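Vinylacetyl-CoA Delta-isomerase (Nitrosopumilus maritimus SCM1, PDB 6VJR) catalyses the dehydration of 4-hydroxybutyryl-CoA as an oxygen-tolerant archaeal enzyme with FAD and a [4Fe-4S] cluster, and probably also isomerises vinylacetyl-CoA. Local coordinates at the interface of chains A and B and the interface of chains A and C. Numbering follows the deposited sequence. Chains: chain A/B/C, Vinylacetyl-CoA Delta-isomerase.

Contacts 1 and 3 are symmetry-related patches of the two-fold interface of chains A and B, with their C-alpha centres about 15 Å apart. Each buries an arginine at position 230 in the partner, where residues 236, 239, 244, 393 and 426 receive it; the 3-10 helix 234-238 of chain A belongs to the receiving side in contact 1 and to the inserting side in contact 3. Contact 2 joins chains A and C through helix 320-345 of both, its C-alpha centre about 42 Å from that of contact 1 and 40 Å from that of contact 3. Chain A thus uses charged pockets toward one neighbour and small apolar side chains toward another, consistent with the four-chain deposited assembly.

Contact 1: the interface of chains A and B. Residues chain A 236, 239, 244, 392-393, 426; chain B 22, 230, 234.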
# COMPACT_ATOMS: atom_id res chain seq x y z
N ARG A 236 -16.76 -23.75 18.57
CA ARG A 236 -17.99 -23.03 18.85
C ARG A 236 -19.18 -23.76 18.24
O ARG A 236 -20.32 -23.64 18.74
CB ARG A 236 -17.93 -21.61 18.33
CG ARG A 236 -16.93 -20.78 19.13
CD ARG A 236 -17.01 -19.35 18.79
NE ARG A 236 -15.98 -18.52 19.42
CZ ARG A 236 -15.89 -17.21 19.33
NH1 ARG A 236 -16.81 -16.55 18.69
NH2 ARG A 236 -14.87 -16.53 19.88
N GLU A 239 -20.77 -26.09 20.66
CA GLU A 239 -21.42 -25.49 21.82
C GLU A 239 -22.89 -25.26 21.48
O GLU A 239 -23.22 -24.96 20.34
CB GLU A 239 -20.85 -24.11 22.18
CG GLU A 239 -19.34 -24.03 22.40
CD GLU A 239 -18.81 -22.59 22.37
OE1 GLU A 239 -17.55 -22.44 22.48
OE2 GLU A 239 -19.66 -21.61 22.22
N ASP A 244 -22.65 -17.29 18.72
CA ASP A 244 -21.20 -17.11 18.78
C ASP A 244 -20.49 -17.70 17.57
O ASP A 244 -19.38 -17.33 17.26
CB ASP A 244 -20.65 -17.59 20.11
CG ASP A 244 -21.16 -16.82 21.32
OD1 ASP A 244 -21.70 -15.73 21.09
OD2 ASP A 244 -21.02 -17.33 22.47
N PRO A 392 -19.24 -10.54 25.15
CA PRO A 392 -19.52 -11.73 25.96
C PRO A 392 -20.28 -12.83 25.19
O PRO A 392 -20.87 -12.56 24.13
CB PRO A 392 -20.34 -11.19 27.11
CG PRO A 392 -19.90 -9.72 27.21
CD PRO A 392 -19.75 -9.31 25.76
N SER A 393 -20.20 -14.04 25.72
CA SER A 393 -20.82 -15.21 25.11
C SER A 393 -22.35 -15.12 25.09
O SER A 393 -22.98 -14.43 25.88
CB SER A 393 -20.42 -16.47 25.86
OG SER A 393 -21.14 -16.64 27.09
N ARG A 426 -20.61 -10.99 15.64
CA ARG A 426 -20.12 -12.38 15.55
C ARG A 426 -19.83 -12.77 14.10
O ARG A 426 -18.89 -13.50 13.83
CB ARG A 426 -21.06 -13.37 16.23
CG ARG A 426 -21.01 -13.23 17.75
CD ARG A 426 -19.66 -13.63 18.30
NE ARG A 426 -19.76 -13.80 19.75
CZ ARG A 426 -18.81 -13.40 20.63
NH1 ARG A 426 -17.61 -13.11 20.19
NH2 ARG A 426 -19.09 -13.39 21.92
N PHE B 22 -19.47 -17.57 30.43
CA PHE B 22 -20.25 -18.68 29.89
C PHE B 22 -21.45 -19.03 30.79
O PHE B 22 -21.82 -20.20 30.88
CB PHE B 22 -19.38 -19.91 29.66
CG PHE B 22 -18.25 -19.70 28.64
CD1 PHE B 22 -18.48 -19.02 27.44
CD2 PHE B 22 -16.97 -20.15 28.91
CE1 PHE B 22 -17.46 -18.86 26.51
CE2 PHE B 22 -15.97 -19.96 27.97
CZ PHE B 22 -16.20 -19.27 26.80
N ARG B 230 -15.45 -12.94 25.29
CA ARG B 230 -14.89 -14.05 24.53
C ARG B 230 -13.66 -13.59 23.75
O ARG B 230 -13.46 -12.43 23.44
CB ARG B 230 -15.90 -14.70 23.58
CG ARG B 230 -17.07 -15.39 24.25
CD ARG B 230 -17.70 -16.42 23.35
NE ARG B 230 -16.84 -17.59 23.18
CZ ARG B 230 -17.27 -18.81 22.84
NH1 ARG B 230 -18.55 -19.00 22.54
NH2 ARG B 230 -16.43 -19.82 22.84
N ASP B 234 -10.77 -18.96 22.35
CA ASP B 234 -10.71 -18.88 23.81
C ASP B 234 -10.69 -20.24 24.51
O ASP B 234 -9.85 -20.52 25.41
CB ASP B 234 -11.84 -18.02 24.38
CG ASP B 234 -13.26 -18.20 23.84
OD1 ASP B 234 -13.53 -19.24 23.19
OD2 ASP B 234 -14.08 -17.29 24.06
O HOH W 1 -13.62 -19.82 20.49
O HOH W 2 -15.58 -11.55 21.47
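B:Arg230 NH1 is gripped by two carboxylates of chain A, at 2.8 Å from A:Glu239 OE2 and 3.0 Å from A:Asp244 OD2. A:Glu239 receives the guanidinium end-on: NH2 of B:Arg230 completes the fork at 2.9 Å from OE1, both oxygens using syn lone pairs and the two planes lying nearly flat together, 16° apart. A:Asp244 stands steeply to the guanidinium and is met on the anti side of OD2, somewhat out of the carboxylate plane. A bend in B:Arg230 (chi3 72°) turns its NE and NH2 toward B:Asp234 of its own chain, which holds them side-on, with NE 2.9 Å from OD2. Bonds in the guanidinium plane thus fix its rotation, a task suited to arginine's five N-H groups. One face carries A:Arg236, stacked with its NE 3.6 Å above the centre of the B:Arg230 guanidinium; the surrounding acids probably offset the like charges. The opposite face is met by the rim of the B:Phe22 ring, with CE1 above the guanidinium centre; its CD1 also touches A:Ser393 CB at 3.6 Å. In the second shell, A:Arg236 NH1 bonds to A:Asp244 O, while A:Arg426 NE steadies A:Asp244 OD1 from above the carboxylate plane at 3.0 Å. Water 1 links A:Arg236 NE to B:Asp234 OD1. In the fold, the socket joins 3-10 helix 234-238, the loop after it, segment 392-393 and helix 418-432 of chain A; the 3-10 helix and loop also bind a sodium ion, perhaps from the solutions used.

Contact 2: the interface of chains A and C. Residues chain A 338, 342, 346, 361; chain C 338, 341-342.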
# COMPACT_ATOMS: atom_id res chain seq x y z
N ALA A 338 -13.09 -8.46 -11.43
CA ALA A 338 -12.76 -8.04 -12.80
C ALA A 338 -11.66 -8.93 -13.36
O ALA A 338 -11.72 -9.37 -14.50
CB ALA A 338 -12.36 -6.63 -12.79
N ALA A 342 -12.28 -11.39 -16.52
CA ALA A 342 -11.48 -11.08 -17.69
C ALA A 342 -10.73 -12.35 -18.15
O ALA A 342 -10.67 -12.64 -19.32
CB ALA A 342 -10.48 -9.97 -17.38
N GLN A 346 -11.45 -14.20 -21.77
CA GLN A 346 -10.32 -14.32 -22.69
C GLN A 346 -9.92 -15.78 -22.92
O GLN A 346 -8.85 -16.04 -23.50
CB GLN A 346 -9.18 -13.45 -22.15
CG GLN A 346 -9.49 -11.97 -22.32
CD GLN A 346 -9.58 -11.51 -23.75
OE1 GLN A 346 -10.60 -10.99 -24.22
NE2 GLN A 346 -8.46 -11.64 -24.47
N LEU A 361 -3.99 -13.64 -16.79
CA LEU A 361 -4.99 -12.92 -16.02
C LEU A 361 -5.47 -13.69 -14.78
O LEU A 361 -5.84 -13.07 -13.80
CB LEU A 361 -6.12 -12.49 -16.92
CG LEU A 361 -5.74 -11.54 -18.04
CD1 LEU A 361 -6.88 -11.33 -19.00
CD2 LEU A 361 -5.36 -10.21 -17.40
N ALA C 338 -7.11 -5.83 -17.00
CA ALA C 338 -8.19 -6.76 -16.70
C ALA C 338 -9.47 -6.01 -16.37
O ALA C 338 -10.54 -6.38 -16.83
CB ALA C 338 -7.81 -7.63 -15.56
N ILE C 341 -10.89 -4.44 -19.72
CA ILE C 341 -11.51 -5.38 -20.65
C ILE C 341 -12.73 -6.09 -20.04
O ILE C 341 -13.67 -6.47 -20.77
CB ILE C 341 -10.55 -6.39 -21.31
CG1 ILE C 341 -9.93 -7.35 -20.35
CG2 ILE C 341 -9.56 -5.72 -22.28
CD1 ILE C 341 -9.32 -8.54 -21.07
N ALA C 342 -12.72 -6.33 -18.72
CA ALA C 342 -13.89 -6.89 -18.04
C ALA C 342 -15.09 -5.96 -18.23
O ALA C 342 -16.20 -6.39 -18.54
CB ALA C 342 -13.61 -7.12 -16.57
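A:Ala342 CB and C:Ala338 CB meet at 4.0 Å in the apolar centre, where two copies of helix 320-345 pass close to each other. Alanine suits this place because its lone methyl lets the helix backbones come near: A:Ala342 CB also lies 3.6 Å from the carbonyl O of C:Ala338. The two-fold relation repeats the motif, with C:Ala342 CB 3.6 Å from A:Ala338 O. Beside the centre, A:Leu361 from helix 359-369 directs its CD2 branch against the methyl CB of C:Ala338 at 4.0 Å, bringing a second helix of chain A to the seam. On another flank C:Ile341 supplies the longer reach. Its CG1 branch sits between the backbone N and the carbonyl carbon (chi1 65°) and then runs extended, so that CG1 packs against A:Ala342 CB at 4.0 Å and the terminal CD1 continues toward A:Gln346. That glutamine, just beyond the end of helix 320-345, forms the polar rim. It crosses the isoleucine obliquely, and the bend at chi2 (-65°) folds its chain so that the amide carbon as well as CG lies beside the isoleucine's CD1. The methyl CD1 of C:Ile341 rests 3.7 Å from A:Gln346 CG and 4.0 Å from the amide carbon CD.

Contact 3: the interface of chains A and B. Residues chain A 230, 234-235; chain B 236, 239, 244, 392-393, 426.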
# COMPACT_ATOMS: atom_id res chain seq x y z
N ARG A 230 -8.16 -28.76 12.32
CA ARG A 230 -8.77 -27.77 13.18
C ARG A 230 -8.99 -26.49 12.39
O ARG A 230 -8.39 -26.27 11.35
CB ARG A 230 -7.89 -27.45 14.38
CG ARG A 230 -7.79 -28.57 15.40
CD ARG A 230 -7.44 -28.04 16.76
NE ARG A 230 -8.60 -27.39 17.37
CZ ARG A 230 -8.82 -27.33 18.68
NH1 ARG A 230 -7.88 -27.72 19.55
NH2 ARG A 230 -9.94 -26.79 19.12
N ASP A 234 -13.21 -23.45 15.84
CA ASP A 234 -13.91 -24.64 15.36
C ASP A 234 -14.99 -25.11 16.36
O ASP A 234 -16.12 -25.40 15.98
CB ASP A 234 -12.93 -25.76 15.03
CG ASP A 234 -11.80 -26.07 16.02
OD1 ASP A 234 -11.85 -25.58 17.19
OD2 ASP A 234 -10.83 -26.73 15.60
N THR A 235 -14.61 -25.20 17.63
CA THR A 235 -15.45 -25.85 18.62
C THR A 235 -16.65 -25.02 19.03
O THR A 235 -17.54 -25.56 19.70
CB THR A 235 -14.65 -26.34 19.81
OG1 THR A 235 -14.06 -25.19 20.39
CG2 THR A 235 -13.66 -27.43 19.42
N ARG B 236 -9.79 -23.13 23.66
CA ARG B 236 -8.66 -24.04 23.55
C ARG B 236 -7.89 -24.12 24.87
O ARG B 236 -7.31 -25.14 25.20
CB ARG B 236 -7.70 -23.75 22.39
CG ARG B 236 -8.38 -23.85 21.03
CD ARG B 236 -7.34 -23.81 19.97
NE ARG B 236 -7.93 -23.79 18.64
CZ ARG B 236 -7.23 -23.72 17.54
NH1 ARG B 236 -5.92 -23.71 17.59
NH2 ARG B 236 -7.83 -23.66 16.38
N GLU B 239 -9.22 -26.91 27.04
CA GLU B 239 -8.96 -28.25 26.57
C GLU B 239 -7.66 -28.78 27.16
O GLU B 239 -6.72 -28.02 27.40
CB GLU B 239 -8.72 -28.28 25.05
CG GLU B 239 -9.84 -27.73 24.19
CD GLU B 239 -9.47 -27.51 22.72
OE1 GLU B 239 -8.30 -27.88 22.32
OE2 GLU B 239 -10.36 -26.98 21.99
N ASP B 244 -2.25 -26.80 20.99
CA ASP B 244 -3.21 -26.10 20.15
C ASP B 244 -3.46 -24.66 20.59
O ASP B 244 -3.91 -23.84 19.78
CB ASP B 244 -4.51 -26.88 19.94
CG ASP B 244 -4.31 -28.22 19.23
OD1 ASP B 244 -3.20 -28.42 18.64
OD2 ASP B 244 -5.25 -29.05 19.29
N PRO B 392 -4.14 -30.86 12.11
CA PRO B 392 -4.93 -31.61 13.08
C PRO B 392 -4.62 -31.28 14.53
O PRO B 392 -3.53 -30.79 14.85
CB PRO B 392 -4.64 -33.09 12.75
CG PRO B 392 -4.22 -33.00 11.30
CD PRO B 392 -3.39 -31.75 11.21
N SER B 393 -5.60 -31.59 15.39
CA SER B 393 -5.52 -31.33 16.82
C SER B 393 -4.42 -32.15 17.49
O SER B 393 -4.01 -33.22 17.02
CB SER B 393 -6.86 -31.67 17.43
OG SER B 393 -6.99 -33.06 17.68
N ARG B 426 1.12 -23.50 15.44
CA ARG B 426 0.08 -23.09 16.37
C ARG B 426 0.36 -21.69 16.93
O ARG B 426 -0.57 -20.93 17.17
CB ARG B 426 -0.11 -24.11 17.49
CG ARG B 426 -0.77 -25.37 16.96
CD ARG B 426 -2.24 -25.12 16.63
NE ARG B 426 -2.90 -26.40 16.36
CZ ARG B 426 -3.82 -26.62 15.43
NH1 ARG B 426 -4.29 -25.62 14.69
NH2 ARG B 426 -4.22 -27.86 15.21
O HOH W 3 -10.82 -23.34 18.37
O HOH W 4 -5.52 -25.92 12.15
O HOH W 5 -12.66 -26.05 22.63
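A:Arg230 enters chain B with its CB beside the guanidinium of B:Arg426, 3.8 Å from NH2. CG keeps to that same nitrogen and touches the backbone N of B:Ser393, and CD packs on B:Ser393 CB at 3.7 Å and lies beside B:Asp244 OD2. The long aliphatic stem of an arginine can thus line a protein wall before its charge is reached. At CD the chain bends (chi3 75°), and NE turns back to A:Asp234 OD2. Beyond it, CZ faces B:Arg236, whose NE sits over the centre of the A:Arg230 guanidinium, the planes 25° apart. At the tip, NH1 reaches B:Glu239 OE1 at 2.8 Å and also bonds to B:Asp244 OD2, while NH2 is shared between B:Glu239 OE2 and A:Asp234 OD1. A:Asp234 OD1 also accepts the backbone N of A:Thr235 at 2.8 Å, in a bent bond that may help the start of the 3-10 helix to hold the aspartate. A:Thr235 adds a bridge of its own: water 5 lies 2.8 Å from its hydroxyl OG1 and 2.6 Å from B:Glu239 OE2. Water 4 similarly ties A:Arg230 O to B:Arg426 NH1. In the fold, a chain A loop leading into 3-10 helix 234-238 plugs in between 3-10 helix 234-238, segment 392-393 and helix 418-432 of chain B.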